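Local coordinates for hypothetical protein Atu2684 (PDB 2AXO) that is of unknown function but belongs to a thioredoxin-clan family and carries a CXXC disulfide, consistent with, though not proof of, a redox role, at residues 147-161 and 249-261. Sequence-based numbering, arbitrary orientation.
Sequences GLNVPVSSKFAGDEV and AIVGASILLGNET
Leu256 lays its CD2 methyl over the middle of one face of the Phe156 ring, 4.2 Å from the centroid and only 8° off the ring normal, a CH-pi contact. Its CG stands anti to the backbone N (chi1 175°), which carries both methyls across to the facing strand. CD2 also meets CG1 of Val161, on the neighbouring strand 161-165, tip to tip at 4.1 Å. The branch of leucine suits this place because the second methyl, CD1, can run along the backbone, 3.9 Å from Lys155 CA. The ring edge is used differently: Leu257 O approaches near its plane, 3.4 Å from Phe156 CE2, and the aliphatic CG of Glu260 packs beside CD2 of Phe156, with the carboxylate steeply inclined to the ring. Next along, the hydroxyls Ser154 OG and Ser254 OG share a hydrogen bond of 3.0 Å, two small polar residues meeting at a partly exposed spot, and Val152 CG1 packs on Ser254 CB. At the other end, Val150 N donates a nearly straight bond (167°) to Val251 O, and Val150 CG2 packs on Val251 CG2 at 3.8 Å. Leu148, centre of an inverse gamma turn, rests CD1 on Ala253 CB. One water accepts a hydrogen bond from Ala253 N and donates one to Val150 O, bridging backbones too far apart to bond directly. Gly252, with no side chain, lets Val150 O come to 3.4 Å from its CA and Val152 CG2 lie against its carbonyl carbon. Farther out, Lys230 makes a cation-pi contact with Phe156 and binds Gly258 O. Strands 152-156 and 249-257 run nearly parallel, yet belong to different antiparallel sheets. Side-chain packing and the serine pair join these sheets without regular backbone pairing, while the Val150 bond and the water tie segment 147-161 to strand 249-257.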
ATOM      1  N   GLY A 147       0.944  28.122  -7.550  1.00 18.73           N
ATOM      2  CA  GLY A 147       2.241  27.839  -6.967  1.00 15.91           C
ATOM      3  C   GLY A 147       2.160  28.111  -5.479  1.00 15.45           C
ATOM      4  O   GLY A 147       1.082  28.062  -4.892  1.00 15.89           O
ATOM      5  N   LEU A 148       3.300  28.400  -4.868  1.00 14.46           N
ATOM      6  CA  LEU A 148       3.354  28.686  -3.441  1.00 14.79           C
ATOM      7  C   LEU A 148       3.063  30.180  -3.229  1.00 16.43           C
ATOM      8  O   LEU A 148       3.979  30.992  -3.110  1.00 18.59           O
ATOM      9  CB  LEU A 148       4.741  28.315  -2.909  1.00 12.92           C
ATOM     10  CG  LEU A 148       5.150  26.869  -3.233  1.00 10.02           C
ATOM     11  CD1 LEU A 148       6.539  26.582  -2.685  1.00 10.49           C
ATOM     12  CD2 LEU A 148       4.132  25.902  -2.627  1.00 11.14           C
ATOM     13  N   ASN A 149       1.778  30.522  -3.173  1.00 16.34           N
ATOM     14  CA  ASN A 149       1.335  31.911  -3.028  1.00 17.95           C
ATOM     15  C   ASN A 149       1.346  32.504  -1.624  1.00 17.94           C
ATOM     16  O   ASN A 149       1.283  33.725  -1.465  1.00 20.64           O
ATOM     17  CB  ASN A 149      -0.070  32.053  -3.606  1.00 21.10           C
ATOM     18  CG  ASN A 149      -0.109  31.820  -5.096  1.00 24.23           C
ATOM     19  OD1 ASN A 149      -1.162  31.538  -5.658  1.00 30.26           O
ATOM     20  ND2 ASN A 149       1.041  31.951  -5.749  1.00 26.66           N
ATOM     21  N   VAL A 150       1.416  31.655  -0.609  1.00 14.37           N
ATOM     22  CA  VAL A 150       1.427  32.129   0.772  1.00 12.72           C
ATOM     23  C   VAL A 150       2.831  32.046   1.345  1.00 13.38           C
ATOM     24  O   VAL A 150       3.442  30.980   1.360  1.00 14.31           O
ATOM     25  CB  VAL A 150       0.489  31.286   1.656  1.00 12.91           C
ATOM     26  CG1 VAL A 150       0.437  31.866   3.059  1.00 10.22           C
ATOM     27  CG2 VAL A 150      -0.901  31.235   1.043  1.00 14.73           C
ATOM     28  N   PRO A 151       3.365  33.176   1.834  1.00 12.72           N
ATOM     29  CA  PRO A 151       4.711  33.149   2.394  1.00 12.77           C
ATOM     30  C   PRO A 151       4.793  32.337   3.684  1.00 12.83           C
ATOM     31  O   PRO A 151       3.918  32.423   4.546  1.00 11.98           O
ATOM     32  CB  PRO A 151       5.031  34.631   2.603  1.00 14.72           C
ATOM     33  CG  PRO A 151       3.693  35.239   2.852  1.00 13.23           C
ATOM     34  CD  PRO A 151       2.798  34.536   1.865  1.00 13.55           C
ATOM     35  N   VAL A 152       5.838  31.521   3.781  1.00 11.01           N
ATOM     36  CA  VAL A 152       6.075  30.692   4.956  1.00 11.02           C
ATOM     37  C   VAL A 152       7.552  30.824   5.287  1.00  9.42           C
ATOM     38  O   VAL A 152       8.409  30.678   4.410  1.00 10.84           O
ATOM     39  CB  VAL A 152       5.749  29.197   4.694  1.00  9.57           C
ATOM     40  CG1 VAL A 152       6.031  28.384   5.953  1.00 11.70           C
ATOM     41  CG2 VAL A 152       4.291  29.037   4.293  1.00 13.25           C
ATOM     42  N   SER A 153       7.842  31.125   6.547  1.00 11.59           N
ATOM     43  CA  SER A 153       9.215  31.290   7.021  1.00 13.98           C
ATOM     44  C   SER A 153       9.409  30.440   8.266  1.00 12.74           C
ATOM     45  O   SER A 153       8.474  30.235   9.034  1.00 12.09           O
ATOM     46  CB  SER A 153       9.492  32.753   7.390  1.00 13.45           C
ATOM     47  OG  SER A 153       9.314  33.622   6.282  1.00 21.60           O
ATOM     48  N   SER A 154      10.627  29.956   8.472  1.00 12.95           N
ATOM     49  CA  SER A 154      10.919  29.138   9.639  1.00 12.37           C
ATOM     50  C   SER A 154      12.334  29.414  10.123  1.00 13.98           C
ATOM     51  O   SER A 154      13.237  29.675   9.329  1.00 13.87           O
ATOM     52  CB  SER A 154      10.762  27.654   9.296  1.00 14.42           C
ATOM     53  OG  SER A 154      11.555  27.308   8.169  1.00 11.18           O
ATOM     54  N   LYS A 155      12.522  29.357  11.436  1.00 13.77           N
ATOM     55  CA  LYS A 155      13.828  29.607  12.016  1.00 15.14           C
ATOM     56  C   LYS A 155      13.852  29.128  13.453  1.00 15.98           C
ATOM     57  O   LYS A 155      12.806  28.875  14.049  1.00 13.46           O
ATOM     58  CB  LYS A 155      14.129  31.105  11.995  1.00 17.31           C
ATOM     59  CG  LYS A 155      13.087  31.920  12.751  1.00 21.56           C
ATOM     60  CD  LYS A 155      13.478  33.387  12.904  1.00 25.74           C
ATOM     61  CE  LYS A 155      14.651  33.552  13.857  1.00 27.97           C
ATOM     62  NZ  LYS A 155      14.936  34.988  14.132  1.00 30.98           N
ATOM     63  N   PHE A 156      15.058  29.013  13.995  1.00 17.02           N
ATOM     64  CA  PHE A 156      15.266  28.603  15.376  1.00 20.43           C
ATOM     65  C   PHE A 156      15.270  29.859  16.230  1.00 23.98           C
ATOM     66  O   PHE A 156      15.996  30.812  15.935  1.00 25.26           O
ATOM     67  CB  PHE A 156      16.617  27.908  15.534  1.00 19.45           C
ATOM     68  CG  PHE A 156      16.681  26.546  14.919  1.00 17.99           C
ATOM     69  CD1 PHE A 156      16.002  25.479  15.496  1.00 17.25           C
ATOM     70  CD2 PHE A 156      17.444  26.320  13.777  1.00 14.76           C
ATOM     71  CE1 PHE A 156      16.087  24.203  14.947  1.00 16.81           C
ATOM     72  CE2 PHE A 156      17.536  25.051  13.218  1.00 13.40           C
ATOM     73  CZ  PHE A 156      16.859  23.989  13.804  1.00 15.77           C
ATOM     74  N   ALA A 157      14.453  29.858  17.280  1.00 27.09           N
ATOM     75  CA  ALA A 157      14.361  30.986  18.200  1.00 30.33           C
ATOM     76  C   ALA A 157      15.126  30.635  19.473  1.00 32.50           C
ATOM     77  O   ALA A 157      14.599  30.744  20.583  1.00 35.27           O
ATOM     78  CB  ALA A 157      12.904  31.273  18.527  1.00 29.60           C
ATOM     79  N   GLY A 158      16.373  30.214  19.302  1.00 33.24           N
ATOM     80  CA  GLY A 158      17.190  29.838  20.440  1.00 35.06           C
ATOM     81  C   GLY A 158      16.973  28.378  20.793  1.00 35.60           C
ATOM     82  O   GLY A 158      17.685  27.497  20.308  1.00 35.61           O
ATOM     83  N   ASP A 159      15.977  28.121  21.634  1.00 36.38           N
ATOM     84  CA  ASP A 159      15.656  26.763  22.053  1.00 35.44           C
ATOM     85  C   ASP A 159      14.242  26.395  21.607  1.00 33.20           C
ATOM     86  O   ASP A 159      13.624  25.472  22.143  1.00 31.12           O
ATOM     87  CB  ASP A 159      15.772  26.646  23.575  1.00 39.44           C
ATOM     88  CG  ASP A 159      14.934  27.680  24.303  1.00 41.13           C
ATOM     89  OD1 ASP A 159      15.017  27.749  25.548  1.00 44.12           O
ATOM     90  OD2 ASP A 159      14.189  28.423  23.629  1.00 44.06           O
ATOM     91  N   GLU A 160      13.737  27.129  20.621  1.00 29.24           N
ATOM     92  CA  GLU A 160      12.401  26.888  20.092  1.00 26.84           C
ATOM     93  C   GLU A 160      12.400  27.059  18.580  1.00 21.97           C
ATOM     94  O   GLU A 160      13.354  27.578  18.009  1.00 21.89           O
ATOM     95  CB  GLU A 160      11.412  27.873  20.710  1.00 28.60           C
ATOM     96  CG  GLU A 160      11.451  27.925  22.227  1.00 31.81           C
ATOM     97  CD  GLU A 160      10.587  29.038  22.780  1.00 33.42           C
ATOM     98  OE1 GLU A 160       9.347  28.958  22.637  1.00 33.27           O
ATOM     99  OE2 GLU A 160      11.152  29.998  23.351  1.00 34.90           O
ATOM    100  N   VAL A 161      11.332  26.604  17.935  1.00 18.89           N
ATOM    101  CA  VAL A 161      11.200  26.743  16.491  1.00 16.88           C
ATOM    102  C   VAL A 161      10.042  27.690  16.210  1.00 16.22           C
ATOM    103  O   VAL A 161       8.947  27.536  16.757  1.00 14.50           O
ATOM    104  CB  VAL A 161      10.920  25.390  15.796  1.00 15.11           C
ATOM    105  CG1 VAL A 161      10.549  25.625  14.332  1.00 16.94           C
ATOM    106  CG2 VAL A 161      12.146  24.499  15.883  1.00 14.38           C
ATOM    107  N   ALA A 249      -3.773  20.486  -2.408  1.00  9.34           N
ATOM    108  CA  ALA A 249      -2.825  21.538  -2.774  1.00  7.12           C
ATOM    109  C   ALA A 249      -2.071  22.168  -1.606  1.00  8.81           C
ATOM    110  O   ALA A 249      -2.647  22.497  -0.574  1.00 10.26           O
ATOM    111  CB  ALA A 249      -3.543  22.632  -3.568  1.00  9.84           C
ATOM    112  N   ILE A 250      -0.763  22.315  -1.787  1.00  8.80           N
ATOM    113  CA  ILE A 250       0.103  22.940  -0.800  1.00  8.45           C
ATOM    114  C   ILE A 250       0.266  24.356  -1.344  1.00 10.99           C
ATOM    115  O   ILE A 250       0.769  24.540  -2.453  1.00  9.75           O
ATOM    116  CB  ILE A 250       1.467  22.223  -0.735  1.00  7.64           C
ATOM    117  CG1 ILE A 250       1.256  20.782  -0.267  1.00  6.74           C
ATOM    118  CG2 ILE A 250       2.417  22.971   0.196  1.00  4.41           C
ATOM    119  CD1 ILE A 250       2.495  19.899  -0.346  1.00  8.58           C
ATOM    120  N   VAL A 251      -0.176  25.348  -0.576  1.00  9.93           N
ATOM    121  CA  VAL A 251      -0.135  26.740  -1.027  1.00 10.40           C
ATOM    122  C   VAL A 251       1.037  27.563  -0.500  1.00 10.51           C
ATOM    123  O   VAL A 251       1.212  28.726  -0.880  1.00 11.38           O
ATOM    124  CB  VAL A 251      -1.453  27.465  -0.671  1.00 10.68           C
ATOM    125  CG1 VAL A 251      -2.631  26.740  -1.309  1.00 13.11           C
ATOM    126  CG2 VAL A 251      -1.625  27.535   0.828  1.00 10.96           C
ATOM    127  N   GLY A 252       1.845  26.952   0.361  1.00  9.73           N
ATOM    128  CA  GLY A 252       2.999  27.632   0.923  1.00  9.27           C
ATOM    129  C   GLY A 252       3.935  26.588   1.486  1.00  8.45           C
ATOM    130  O   GLY A 252       3.484  25.523   1.910  1.00  8.71           O
ATOM    131  N   ALA A 253       5.235  26.866   1.491  1.00  9.32           N
ATOM    132  CA  ALA A 253       6.179  25.894   2.017  1.00 10.55           C
ATOM    133  C   ALA A 253       7.528  26.501   2.349  1.00 11.90           C
ATOM    134  O   ALA A 253       7.933  27.517   1.779  1.00 10.30           O
ATOM    135  CB  ALA A 253       6.358  24.748   1.028  1.00 11.80           C
ATOM    136  N   SER A 254       8.226  25.851   3.269  1.00 11.84           N
ATOM    137  CA  SER A 254       9.527  26.307   3.703  1.00 13.57           C
ATOM    138  C   SER A 254      10.323  25.153   4.280  1.00 13.01           C
ATOM    139  O   SER A 254       9.757  24.175   4.772  1.00 11.95           O
ATOM    140  CB  SER A 254       9.363  27.392   4.769  1.00 13.96           C
ATOM    141  OG  SER A 254      10.602  27.727   5.373  1.00 15.48           O
ATOM    142  N   ILE A 255      11.643  25.265   4.203  1.00 10.51           N
ATOM    143  CA  ILE A 255      12.506  24.252   4.775  1.00  9.23           C
ATOM    144  C   ILE A 255      13.419  24.912   5.786  1.00  9.10           C
ATOM    145  O   ILE A 255      13.906  26.018   5.577  1.00  7.70           O
ATOM    146  CB  ILE A 255      13.378  23.541   3.723  1.00 11.19           C
ATOM    147  CG1 ILE A 255      12.531  22.526   2.950  1.00 13.62           C
ATOM    148  CG2 ILE A 255      14.553  22.826   4.416  1.00 11.39           C
ATOM    149  CD1 ILE A 255      13.310  21.689   1.954  1.00 17.26           C
ATOM    150  N   LEU A 256      13.611  24.230   6.903  1.00  8.65           N
ATOM    151  CA  LEU A 256      14.484  24.706   7.956  1.00 11.63           C
ATOM    152  C   LEU A 256      15.495  23.592   8.162  1.00 11.31           C
ATOM    153  O   LEU A 256      15.118  22.471   8.503  1.00 11.98           O
ATOM    154  CB  LEU A 256      13.694  24.937   9.250  1.00 12.05           C
ATOM    155  CG  LEU A 256      14.530  25.329  10.473  1.00 12.19           C
ATOM    156  CD1 LEU A 256      15.341  26.579  10.154  1.00 15.71           C
ATOM    157  CD2 LEU A 256      13.622  25.580  11.673  1.00 13.20           C
ATOM    158  N   LEU A 257      16.770  23.878   7.928  1.00 11.09           N
ATOM    159  CA  LEU A 257      17.788  22.852   8.122  1.00 12.41           C
ATOM    160  C   LEU A 257      18.353  22.955   9.526  1.00 13.21           C
ATOM    161  O   LEU A 257      18.456  24.048  10.082  1.00 11.71           O
ATOM    162  CB  LEU A 257      18.923  22.998   7.104  1.00 12.80           C
ATOM    163  CG  LEU A 257      18.578  22.735   5.638  1.00 13.78           C
ATOM    164  CD1 LEU A 257      19.838  22.876   4.794  1.00 18.07           C
ATOM    165  CD2 LEU A 257      17.982  21.343   5.487  1.00 14.94           C
ATOM    166  N   GLY A 258      18.710  21.809  10.097  1.00 14.73           N
ATOM    167  CA  GLY A 258      19.265  21.791  11.436  1.00 16.09           C
ATOM    168  C   GLY A 258      20.549  22.594  11.511  1.00 17.84           C
ATOM    169  O   GLY A 258      20.822  23.251  12.511  1.00 17.49           O
ATOM    170  N   ASN A 259      21.343  22.536  10.447  1.00 18.52           N
ATOM    171  CA  ASN A 259      22.590  23.279  10.400  1.00 20.58           C
ATOM    172  C   ASN A 259      22.327  24.729  10.019  1.00 22.61           C
ATOM    173  O   ASN A 259      21.952  25.019   8.886  1.00 22.38           O
ATOM    174  CB  ASN A 259      23.547  22.650   9.391  1.00 21.69           C
ATOM    175  CG  ASN A 259      24.739  23.530   9.108  1.00 21.21           C
ATOM    176  OD1 ASN A 259      25.237  24.211   9.999  1.00 20.80           O
ATOM    177  ND2 ASN A 259      25.211  23.516   7.867  1.00 22.62           N
ATOM    178  N   GLU A 260      22.514  25.643  10.968  1.00 24.89           N
ATOM    179  CA  GLU A 260      22.286  27.060  10.694  1.00 26.26           C
ATOM    180  C   GLU A 260      23.578  27.822  10.418  1.00 25.70           C
ATOM    181  O   GLU A 260      23.724  28.982  10.815  1.00 25.76           O
ATOM    182  CB  GLU A 260      21.544  27.721  11.857  1.00 30.06           C
ATOM    183  CG  GLU A 260      20.056  27.394  11.930  1.00 33.38           C
ATOM    184  CD  GLU A 260      19.315  27.696  10.634  1.00 35.86           C
ATOM    185  OE1 GLU A 260      19.408  26.885   9.683  1.00 36.67           O
ATOM    186  OE2 GLU A 260      18.643  28.749  10.564  1.00 36.49           O
ATOM    187  N   THR A 261      24.510  27.164   9.733  1.00 24.86           N
ATOM    188  CA  THR A 261      25.785  27.782   9.389  1.00 24.49           C
ATOM    189  C   THR A 261      25.602  28.815   8.281  1.00 23.24           C
ATOM    190  O   THR A 261      25.035  28.520   7.231  1.00 23.57           O
ATOM    191  CB  THR A 261      26.807  26.733   8.908  1.00 25.65           C
ATOM    192  OG1 THR A 261      27.128  25.847   9.988  1.00 25.37           O
ATOM    193  CG2 THR A 261      28.079  27.418   8.422  1.00 25.78           C
TER
HETATM  194  O   HOH W   1       5.588  29.567   0.551  1.00  9.45           O